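Local coordinates for Beta/gama crystallin family protein (PDB 3HZ2) that binds calcium ions through a single betagamma-crystallin domain built from two Greek key motifs, at residues 36-41 with 58-63. Residues are numbered along the deposited sequence; the frame is centred on the assembly and turned at random.
With CA (calcium ion), chain E.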
loop_
_atom_site.group_PDB
_atom_site.type_symbol
_atom_site.label_atom_id
_atom_site.label_comp_id
_atom_site.label_asym_id
_atom_site.label_seq_id
_atom_site.Cartn_x
_atom_site.Cartn_y
_atom_site.Cartn_z
ATOM N N SER A 36 -0.776 4.720 5.753
ATOM C CA SER A 36 -1.611 5.914 5.625
ATOM C C SER A 36 -1.377 6.751 4.375
ATOM O O SER A 36 -2.177 7.629 4.052
ATOM C CB SER A 36 -1.431 6.797 6.847
ATOM O OG SER A 36 -1.925 6.130 7.983
ATOM N N SER A 37 -0.267 6.507 3.692
ATOM C CA SER A 37 0.023 7.217 2.453
ATOM C C SER A 37 0.775 6.247 1.552
ATOM O O SER A 37 1.445 5.330 2.033
ATOM C CB SER A 37 0.826 8.505 2.715
ATOM O OG SER A 37 2.031 8.258 3.406
ATOM N N ILE A 38 0.647 6.436 0.244
ATOM C CA ILE A 38 1.267 5.531 -0.711
ATOM C C ILE A 38 1.758 6.248 -1.963
ATOM O O ILE A 38 1.170 7.238 -2.394
ATOM C CB ILE A 38 0.249 4.454 -1.176
ATOM C CG1 ILE A 38 -0.292 3.678 0.028
ATOM C CG2 ILE A 38 0.901 3.513 -2.189
ATOM C CD1 ILE A 38 -1.477 2.779 -0.301
ATOM N N LYS A 39 2.835 5.728 -2.542
ATOM C CA LYS A 39 3.383 6.273 -3.781
ATOM C C LYS A 39 3.573 5.128 -4.766
ATOM O O LYS A 39 4.464 4.301 -4.590
ATOM C CB LYS A 39 4.739 6.941 -3.543
ATOM C CG LYS A 39 4.692 8.281 -2.841
ATOM C CD LYS A 39 6.088 8.888 -2.807
ATOM C CE LYS A 39 6.156 10.130 -1.941
ATOM N NZ LYS A 39 7.546 10.694 -1.949
ATOM N N VAL A 40 2.729 5.062 -5.792
ATOM C CA VAL A 40 2.869 4.013 -6.792
ATOM C C VAL A 40 3.775 4.573 -7.884
ATOM O O VAL A 40 3.342 5.373 -8.710
ATOM C CB VAL A 40 1.509 3.621 -7.412
ATOM C CG1 VAL A 40 1.716 2.550 -8.478
ATOM C CG2 VAL A 40 0.572 3.101 -6.326
ATOM N N LYS A 41 5.037 4.160 -7.864
ATOM C CA LYS A 41 6.025 4.622 -8.831
ATOM C C LYS A 41 5.739 4.076 -10.222
ATOM O O LYS A 41 5.898 4.777 -11.224
ATOM C CB LYS A 41 7.427 4.190 -8.392
ATOM C CG LYS A 41 7.790 4.590 -6.968
ATOM C CD LYS A 41 7.787 6.101 -6.792
ATOM C CE LYS A 41 8.844 6.757 -7.671
ATOM N NZ LYS A 41 8.822 8.244 -7.565
ATOM N N TRP A 58 -8.509 -2.736 -2.967
ATOM C CA TRP A 58 -8.537 -1.488 -3.721
ATOM C C TRP A 58 -7.349 -1.487 -4.680
ATOM O O TRP A 58 -6.228 -1.808 -4.284
ATOM C CB TRP A 58 -8.428 -0.305 -2.754
ATOM C CG TRP A 58 -9.549 -0.252 -1.757
ATOM C CD1 TRP A 58 -10.750 0.376 -1.910
ATOM C CD2 TRP A 58 -9.594 -0.896 -0.476
ATOM N NE1 TRP A 58 -11.541 0.163 -0.807
ATOM C CE2 TRP A 58 -10.857 -0.614 0.089
ATOM C CE3 TRP A 58 -8.690 -1.687 0.246
ATOM C CZ2 TRP A 58 -11.242 -1.095 1.348
ATOM C CZ3 TRP A 58 -9.071 -2.166 1.498
ATOM C CH2 TRP A 58 -10.339 -1.866 2.035
ATOM N N ASP A 59 -7.593 -1.132 -5.938
ATOM C CA ASP A 59 -6.531 -1.107 -6.939
ATOM C C ASP A 59 -6.068 0.313 -7.229
ATOM O O ASP A 59 -6.866 1.171 -7.602
ATOM C CB ASP A 59 -7.000 -1.770 -8.234
ATOM C CG ASP A 59 -7.378 -3.230 -8.040
ATOM O OD1 ASP A 59 -6.830 -3.876 -7.122
ATOM O OD2 ASP A 59 -8.211 -3.736 -8.820
ATOM N N LEU A 60 -4.772 0.552 -7.056
ATOM C CA LEU A 60 -4.205 1.873 -7.286
ATOM C C LEU A 60 -3.170 1.880 -8.399
ATOM O O LEU A 60 -2.236 1.080 -8.399
ATOM C CB LEU A 60 -3.557 2.400 -6.001
ATOM C CG LEU A 60 -4.421 2.451 -4.740
ATOM C CD1 LEU A 60 -3.604 3.048 -3.601
ATOM C CD2 LEU A 60 -5.667 3.280 -4.991
ATOM N N GLY A 61 -3.346 2.797 -9.344
ATOM C CA GLY A 61 -2.410 2.918 -10.443
ATOM C C GLY A 61 -1.348 3.957 -10.124
ATOM O O GLY A 61 -1.370 4.559 -9.045
ATOM N N PRO A 62 -0.403 4.195 -11.044
ATOM C CA PRO A 62 0.668 5.174 -10.839
ATOM C C PRO A 62 0.164 6.517 -10.333
ATOM O O PRO A 62 -0.795 7.076 -10.861
ATOM C CB PRO A 62 1.304 5.278 -12.221
ATOM C CG PRO A 62 1.144 3.884 -12.748
ATOM C CD PRO A 62 -0.283 3.563 -12.371
ATOM N N GLY A 63 0.822 7.029 -9.301
ATOM C CA GLY A 63 0.432 8.304 -8.734
ATOM C C GLY A 63 0.745 8.344 -7.254
ATOM O O GLY A 63 1.248 7.367 -6.690
HETATM CA CA CA E . -0.936 5.231 10.068
HETATM O O HOH W 1 -2.856 6.992 10.706
HETATM O O HOH W 2 -0.203 3.926 12.162
HETATM O O HOH W 3 0.156 7.152 11.585
#
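Val40 and Gly63 face each other as an antiparallel hydrogen-bonded pair, joined by two backbone bonds. Val40 N donates to Gly63 O at 2.9 Å. Gly63 N returns a bond to Val40 O at 3.1 Å. Pro62 CA lies 3.4 Å from the same Val40 O in a CA-H...O contact. Glycine suits position 63 because its phi of 150° would jam a CB against the preceding carbonyl oxygen; at position 61, a CB would run into the Pro62 ring.

The apolar part of the contact centres on Val40, whose branches divide among three neighbours. CG1, anti to the backbone N (chi1 178°), lies against the Pro62 backbone. CG2, on the other branch, packs 3.6 Å from Gly61 O and reaches Leu60 CB at 4.2 Å. CB itself is 3.4 Å from Gly61 O, which is hydrogen-bonded to the Tyr65 hydroxyl. An alanine at Val40 would probably leave a gap beside Leu60 and Pro62, with the Gly61 carbonyl less closely packed. Deeper in, Ile38 and Leu60 cross at about a right angle and touch tip to tip, CD1 to CD1 at 3.9 Å; both also pack on Phe47, as suits branched aliphatic residues in a buried interior.

At the far end of 36-41, Ser36 OG binds calcium at 2.5 Å, alongside Glu9 O, Lys34 O, Asn76 OD1 and three waters. Serine suits the site because its short side chain brings a hard hydroxyl oxygen to the ion; that OG is also hydrogen-bonded to Asp75 OD1. The chain leaving strand 56-60 of one sheet thus enters the other at Gly63, beside strand 37-42: the strand exchange between Greek keys typical of the betagamma-crystallin sandwich.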